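Side-chain contacts in Non-structural maintenance of chromosomes element 4 (Xenopus laevis, PDB 7DG2), which is a subunit of the SMC5-SMC6 complex and probably helps repair DNA double-strand breaks by homologous recombination between sister chromatids: residues Pro47-Ala50 against Trp51-Gly55; Glu57-Tyr61 against Phe62-Pro66. All coordinates share one frame; numbering follows the deposited sequence.

Contact 1: Pro47-Ala50 against Trp51-Gly55; sequences PTDA and WQKLG
Lys53 folds its aliphatic chain back over Asp49 and ends with its ammonium group against the carboxylate. The chain leaves beside its own backbone N (chi1 -77°), runs past the carbonyl oxygen of Asp49, with CG 3.3 Å from Asp49 O, and then bends at chi3 and chi4, which turns NZ back toward the start of the helix. There NZ forms a salt bridge to Asp49 OD1 at 2.7 Å. It meets that oxygen from above the carboxylate plane, 41° out of it, and the other carboxylate oxygen, OD2, lies 3.3 Å from the same NZ. Pro47 comes in at about a right angle to the lysine, its CB 3.8 Å from Lys53 NZ.

The backbone ties the same two residues: Lys53 N donates to Asp49 O at 2.8 Å, followed by Leu54 N to Ala50 O at 3.1 Å. These are the first rungs of helix 50-59. Asp49 sits at the N-cap, but its carboxylate makes no capping bond and is spent on the lysine instead. Just upstream, a type I turn from Pro47 to Ala50 is closed by Ala50 N bonding to Pro47 O at 3.1 Å.

The buried residues look elsewhere: Ala50 and Leu54 pack on helix 9-20, while Trp51 meets Phe139 of the neighbouring MAGE domain-containing subunit edge-to-face. Were Lys53 an alanine, the Asp49 carboxylate would probably lose its charge partner and be free to turn, with the contact to Pro47 lost as well. The acid at the N-cap is likely to be favoured by the positive end of the helix dipole. The lysine, still in the first turn, is not, so its charge is probably eased mainly by the carboxylate.

Contact 2: Glu57-Tyr61 against Phe62-Pro66; sequences EAENY and FKRTP
Glu59 leaves the helix with CG beside its backbone N (chi1 -77°) and bends at chi2 (-85°), while Arg64 bends at chi2 and chi3, and the two side chains meet at about a right angle. Arg64 NH2 donates to Glu59 OE2 at 3.2 Å in a nearly straight salt bridge. The oxygen lies in the guanidinium plane, yet the nitrogen stands above the carboxylate plane, and the two planes are 45° apart. Arg64 NE, buried here, has no hydrogen-bonding partner.

A water sits inside this loop, 2.6 Å from Glu59 OE1 and 3.0 Å from Glu59 O, and accepts from Arg64 N at 3.1 Å, bridging the side chain and backbone of Glu59 to that amide. Between Glu59 and Arg64 the chain leaves helix 50-59 through a type I beta turn from Glu59 to Phe62, closed by Phe62 N donating to Glu59 O at 3.2 Å. The Phe62 ring turns its edge to the backbone of Ala58, with CD1 3.4 Å from Ala58 O. Tyr61 OH donates to Glu57 OE2 at 3.0 Å, nearly along the C-O axis, and Lys192 of the MAGE domain-containing subunit forms a salt bridge with that same oxygen.

Overall arrangement
Contact 1 starts helix 50-59 and contact 2 finishes it; their centres are about 15 Å apart, only Ser56 separates them in sequence, and the backbone of helix 50-59 runs through both. Each pairs an acid with a base further along the chain, four residues on in 47-55 and five in 57-66, where the chain has already left the helix. The centre of contact 1 lies about 7 Å, and that of contact 2 about 10 Å, from the centre of the chain. Both face the MAGE domain-containing subunit: contact 1 offers it mainly side-chain packing, contact 2 a series of polar bonds. The chain, a fragment of Nse4, also reaches the Nse1 subunit, Pro66 of contact 2 packing on its Gln13.

Contact 1: Pro47-Ala50 against Trp51-Gly55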
ATOM      1  N   PRO C  47       3.482  -9.147  23.174  1.00 48.58           N
ATOM      2  CA  PRO C  47       3.790  -9.933  21.973  1.00 49.87           C
ATOM      3  C   PRO C  47       4.265  -9.042  20.834  1.00 51.58           C
ATOM      4  O   PRO C  47       3.931  -7.857  20.757  1.00 49.24           O
ATOM      5  CB  PRO C  47       2.452 -10.602  21.634  1.00 49.21           C
ATOM      6  CG  PRO C  47       1.689 -10.603  22.919  1.00 48.27           C
ATOM      7  CD  PRO C  47       2.100  -9.357  23.638  1.00 47.00           C
ATOM      8  N   THR C  48       5.050  -9.634  19.932  1.00 50.94           N
ATOM      9  CA  THR C  48       5.614  -8.866  18.828  1.00 52.58           C
ATOM     10  C   THR C  48       4.543  -8.315  17.893  1.00 49.90           C
ATOM     11  O   THR C  48       4.819  -7.371  17.145  1.00 50.30           O
ATOM     12  CB  THR C  48       6.600  -9.731  18.039  1.00 50.98           C
ATOM     13  OG1 THR C  48       5.909 -10.853  17.474  1.00 59.15           O
ATOM     14  CG2 THR C  48       7.706 -10.237  18.953  1.00 50.11           C
ATOM     15  N   ASP C  49       3.330  -8.870  17.923  1.00 48.28           N
ATOM     16  CA  ASP C  49       2.247  -8.441  17.047  1.00 44.61           C
ATOM     17  C   ASP C  49       1.205  -7.602  17.779  1.00 37.13           C
ATOM     18  O   ASP C  49       0.087  -7.444  17.282  1.00 38.93           O
ATOM     19  CB  ASP C  49       1.585  -9.657  16.401  1.00 42.97           C
ATOM     20  CG  ASP C  49       0.903 -10.559  17.415  1.00 48.71           C
ATOM     21  OD1 ASP C  49       1.277 -10.513  18.609  1.00 47.24           O
ATOM     22  OD2 ASP C  49      -0.011 -11.313  17.018  1.00 53.66           O
ATOM     23  N   ALA C  50       1.562  -7.039  18.935  1.00 38.63           N
ATOM     24  CA  ALA C  50       0.576  -6.393  19.799  1.00 38.95           C
ATOM     25  C   ALA C  50      -0.046  -5.169  19.132  1.00 32.40           C
ATOM     26  O   ALA C  50      -1.265  -4.971  19.190  1.00 30.15           O
ATOM     27  CB  ALA C  50       1.224  -6.012  21.130  1.00 35.90           C
ATOM     28  N   TRP C  51       0.777  -4.321  18.510  1.00 28.06           N
ATOM     29  CA  TRP C  51       0.230  -3.122  17.880  1.00 28.25           C
ATOM     30  C   TRP C  51      -0.512  -3.456  16.591  1.00 25.31           C
ATOM     31  O   TRP C  51      -1.513  -2.803  16.268  1.00 25.14           O
ATOM     32  CB  TRP C  51       1.344  -2.102  17.625  1.00 28.82           C
ATOM     33  CG  TRP C  51       1.800  -1.443  18.889  1.00 28.59           C
ATOM     34  CD1 TRP C  51       2.932  -1.726  19.605  1.00 31.05           C
ATOM     35  CD2 TRP C  51       1.114  -0.417  19.612  1.00 30.63           C
ATOM     36  NE1 TRP C  51       2.996  -0.926  20.718  1.00 31.88           N
ATOM     37  CE2 TRP C  51       1.891  -0.116  20.748  1.00 29.83           C
ATOM     38  CE3 TRP C  51      -0.081   0.287  19.406  1.00 25.75           C
ATOM     39  CZ2 TRP C  51       1.513   0.854  21.677  1.00 29.61           C
ATOM     40  CZ3 TRP C  51      -0.454   1.250  20.332  1.00 28.29           C
ATOM     41  CH2 TRP C  51       0.342   1.526  21.450  1.00 28.69           C
ATOM     42  N   GLN C  52      -0.048  -4.465  15.851  1.00 27.16           N
ATOM     43  CA  GLN C  52      -0.803  -4.932  14.692  1.00 27.81           C
ATOM     44  C   GLN C  52      -2.162  -5.473  15.108  1.00 29.70           C
ATOM     45  O   GLN C  52      -3.161  -5.250  14.415  1.00 30.26           O
ATOM     46  CB  GLN C  52      -0.021  -6.007  13.938  1.00 32.87           C
ATOM     47  CG  GLN C  52       0.903  -5.466  12.858  1.00 35.95           C
ATOM     48  CD  GLN C  52       1.543  -6.577  12.036  1.00 42.06           C
ATOM     49  OE1 GLN C  52       1.124  -7.739  12.103  1.00 47.54           O
ATOM     50  NE2 GLN C  52       2.564  -6.227  11.263  1.00 40.55           N
ATOM     51  N   LYS C  53      -2.216  -6.199  16.230  1.00 31.54           N
ATOM     52  CA  LYS C  53      -3.494  -6.706  16.725  1.00 31.70           C
ATOM     53  C   LYS C  53      -4.447  -5.559  17.027  1.00 28.39           C
ATOM     54  O   LYS C  53      -5.620  -5.581  16.632  1.00 26.60           O
ATOM     55  CB  LYS C  53      -3.279  -7.555  17.980  1.00 34.42           C
ATOM     56  CG  LYS C  53      -2.749  -8.971  17.724  1.00 42.72           C
ATOM     57  CD  LYS C  53      -3.179  -9.947  18.832  1.00 48.35           C
ATOM     58  CE  LYS C  53      -2.352  -9.796  20.109  1.00 48.90           C
ATOM     59  NZ  LYS C  53      -1.048 -10.540  20.064  1.00 48.83           N
ATOM     60  N   LEU C  54      -3.945  -4.535  17.719  1.00 29.68           N
ATOM     61  CA  LEU C  54      -4.770  -3.375  18.036  1.00 24.52           C
ATOM     62  C   LEU C  54      -5.183  -2.634  16.773  1.00 23.80           C
ATOM     63  O   LEU C  54      -6.345  -2.241  16.625  1.00 20.35           O
ATOM     64  CB  LEU C  54      -4.002  -2.452  18.990  1.00 23.53           C
ATOM     65  CG  LEU C  54      -4.792  -1.332  19.665  1.00 23.46           C
ATOM     66  CD1 LEU C  54      -5.914  -1.934  20.487  1.00 24.61           C
ATOM     67  CD2 LEU C  54      -3.878  -0.494  20.554  1.00 22.97           C
ATOM     68  N   GLY C  55      -4.249  -2.441  15.845  1.00 22.20           N
ATOM     69  CA  GLY C  55      -4.573  -1.733  14.624  1.00 21.83           C
ATOM     70  C   GLY C  55      -5.596  -2.450  13.763  1.00 22.44           C
ATOM     71  O   GLY C  55      -6.402  -1.805  13.103  1.00 21.37           O
TER

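Contact 2: Glu57-Tyr61 against Phe62-Pro66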
ATOM      1  N   GLU C  57      -8.050  -4.282  14.855  1.00 21.38           N
ATOM      2  CA  GLU C  57      -9.336  -3.948  15.458  1.00 19.83           C
ATOM      3  C   GLU C  57      -9.741  -2.526  15.087  1.00 20.34           C
ATOM      4  O   GLU C  57     -10.858  -2.284  14.623  1.00 19.06           O
ATOM      5  CB  GLU C  57      -9.261  -4.127  16.976  1.00 19.68           C
ATOM      6  CG  GLU C  57     -10.547  -3.785  17.731  1.00 23.60           C
ATOM      7  CD  GLU C  57     -11.716  -4.689  17.368  1.00 26.44           C
ATOM      8  OE1 GLU C  57     -11.474  -5.851  16.977  1.00 24.56           O
ATOM      9  OE2 GLU C  57     -12.876  -4.234  17.478  1.00 25.09           O
ATOM     10  N   ALA C  58      -8.813  -1.577  15.230  1.00 19.73           N
ATOM     11  CA  ALA C  58      -9.127  -0.171  14.979  1.00 18.09           C
ATOM     12  C   ALA C  58      -9.577   0.097  13.542  1.00 21.18           C
ATOM     13  O   ALA C  58     -10.405   0.984  13.316  1.00 18.24           O
ATOM     14  CB  ALA C  58      -7.903   0.680  15.329  1.00 19.50           C
ATOM     15  N   GLU C  59      -9.061  -0.653  12.553  1.00 22.60           N
ATOM     16  CA  GLU C  59      -9.431  -0.403  11.152  1.00 21.80           C
ATOM     17  C   GLU C  59     -10.917  -0.570  10.907  1.00 24.67           C
ATOM     18  O   GLU C  59     -11.476   0.054   9.994  1.00 23.30           O
ATOM     19  CB  GLU C  59      -8.676  -1.355  10.211  1.00 26.46           C
ATOM     20  CG  GLU C  59      -7.228  -0.990   9.944  1.00 32.51           C
ATOM     21  CD  GLU C  59      -7.039   0.018   8.810  1.00 34.84           C
ATOM     22  OE1 GLU C  59      -8.007   0.722   8.420  1.00 30.55           O
ATOM     23  OE2 GLU C  59      -5.895   0.110   8.310  1.00 34.95           O
ATOM     24  N   ASN C  60     -11.569  -1.433  11.677  1.00 19.50           N
ATOM     25  CA  ASN C  60     -12.982  -1.658  11.456  1.00 21.26           C
ATOM     26  C   ASN C  60     -13.824  -0.469  11.877  1.00 21.33           C
ATOM     27  O   ASN C  60     -15.031  -0.456  11.606  1.00 25.84           O
ATOM     28  CB  ASN C  60     -13.396  -2.941  12.178  1.00 23.97           C
ATOM     29  CG  ASN C  60     -12.656  -4.154  11.635  1.00 29.20           C
ATOM     30  OD1 ASN C  60     -12.280  -4.173  10.460  1.00 29.41           O
ATOM     31  ND2 ASN C  60     -12.410  -5.147  12.483  1.00 29.50           N
ATOM     32  N   TYR C  61     -13.209   0.537  12.502  1.00 21.68           N
ATOM     33  CA  TYR C  61     -13.905   1.747  12.913  1.00 20.88           C
ATOM     34  C   TYR C  61     -13.605   2.930  12.009  1.00 21.05           C
ATOM     35  O   TYR C  61     -14.172   4.007  12.220  1.00 22.14           O
ATOM     36  CB  TYR C  61     -13.533   2.101  14.355  1.00 20.20           C
ATOM     37  CG  TYR C  61     -13.856   1.006  15.336  1.00 14.94           C
ATOM     38  CD1 TYR C  61     -12.993  -0.064  15.520  1.00 18.27           C
ATOM     39  CD2 TYR C  61     -15.020   1.039  16.079  1.00 18.26           C
ATOM     40  CE1 TYR C  61     -13.290  -1.082  16.413  1.00 18.26           C
ATOM     41  CE2 TYR C  61     -15.318   0.028  16.984  1.00 17.59           C
ATOM     42  CZ  TYR C  61     -14.452  -1.017  17.149  1.00 17.88           C
ATOM     43  OH  TYR C  61     -14.762  -2.029  18.039  1.00 22.99           O
ATOM     44  N   PHE C  62     -12.729   2.758  11.024  1.00 19.77           N
ATOM     45  CA  PHE C  62     -12.356   3.807  10.090  1.00 22.15           C
ATOM     46  C   PHE C  62     -12.877   3.471   8.699  1.00 24.05           C
ATOM     47  O   PHE C  62     -13.215   2.323   8.398  1.00 24.99           O
ATOM     48  CB  PHE C  62     -10.837   3.986  10.036  1.00 19.17           C
ATOM     49  CG  PHE C  62     -10.272   4.779  11.184  1.00 21.39           C
ATOM     50  CD1 PHE C  62     -10.252   4.256  12.463  1.00 25.42           C
ATOM     51  CD2 PHE C  62      -9.747   6.043  10.976  1.00 22.63           C
ATOM     52  CE1 PHE C  62      -9.730   4.984  13.523  1.00 27.34           C
ATOM     53  CE2 PHE C  62      -9.219   6.768  12.031  1.00 20.47           C
ATOM     54  CZ  PHE C  62      -9.206   6.237  13.299  1.00 22.45           C
ATOM     55  N   LYS C  63     -12.933   4.492   7.853  1.00 16.08           N
ATOM     56  CA  LYS C  63     -13.256   4.316   6.441  1.00 17.10           C
ATOM     57  C   LYS C  63     -12.022   4.626   5.593  1.00 16.12           C
ATOM     58  O   LYS C  63     -12.082   5.432   4.662  1.00 18.59           O
ATOM     59  CB  LYS C  63     -14.439   5.205   6.051  1.00 19.58           C
ATOM     60  CG  LYS C  63     -15.657   5.025   6.963  1.00 26.25           C
ATOM     61  CD  LYS C  63     -16.889   5.718   6.392  1.00 28.66           C
ATOM     62  CE  LYS C  63     -16.689   7.213   6.230  1.00 31.70           C
ATOM     63  NZ  LYS C  63     -17.822   7.859   5.470  1.00 39.00           N
ATOM     64  N   ARG C  64     -10.900   3.994   5.910  1.00 14.93           N
ATOM     65  CA  ARG C  64      -9.666   4.248   5.169  1.00 15.79           C
ATOM     66  C   ARG C  64      -9.649   3.497   3.843  1.00 16.54           C
ATOM     67  O   ARG C  64     -10.139   2.370   3.745  1.00 16.44           O
ATOM     68  CB  ARG C  64      -8.462   3.835   6.004  1.00 18.76           C
ATOM     69  CG  ARG C  64      -8.395   4.563   7.315  1.00 24.59           C
ATOM     70  CD  ARG C  64      -6.982   4.911   7.641  1.00 34.45           C
ATOM     71  NE  ARG C  64      -6.131   3.751   7.849  1.00 30.04           N
ATOM     72  CZ  ARG C  64      -4.812   3.844   7.996  1.00 39.24           C
ATOM     73  NH1 ARG C  64      -4.221   5.039   7.930  1.00 40.83           N
ATOM     74  NH2 ARG C  64      -4.086   2.755   8.196  1.00 34.07           N
ATOM     75  N   THR C  65      -9.071   4.133   2.820  1.00 15.75           N
ATOM     76  CA  THR C  65      -8.862   3.475   1.535  1.00 13.84           C
ATOM     77  C   THR C  65      -7.458   2.906   1.449  1.00 13.94           C
ATOM     78  O   THR C  65      -6.507   3.504   1.977  1.00 15.38           O
ATOM     79  CB  THR C  65      -9.071   4.441   0.369  1.00 14.71           C
ATOM     80  OG1 THR C  65      -8.200   5.568   0.525  1.00 16.22           O
ATOM     81  CG2 THR C  65     -10.510   4.928   0.340  1.00 13.82           C
ATOM     82  N   PRO C  66      -7.300   1.758   0.801  1.00 12.15           N
ATOM     83  CA  PRO C  66      -5.959   1.313   0.418  1.00 14.56           C
ATOM     84  C   PRO C  66      -5.390   2.261  -0.616  1.00 14.65           C
ATOM     85  O   PRO C  66      -6.110   3.057  -1.229  1.00 14.63           O
ATOM     86  CB  PRO C  66      -6.196  -0.078  -0.178  1.00 15.55           C
ATOM     87  CG  PRO C  66      -7.579   0.022  -0.754  1.00 15.56           C
ATOM     88  CD  PRO C  66      -8.351   0.889   0.234  1.00 15.33           C
TER
HETATM   89  O   HOH W   1     -10.368   1.567   7.714  1.00 22.58           O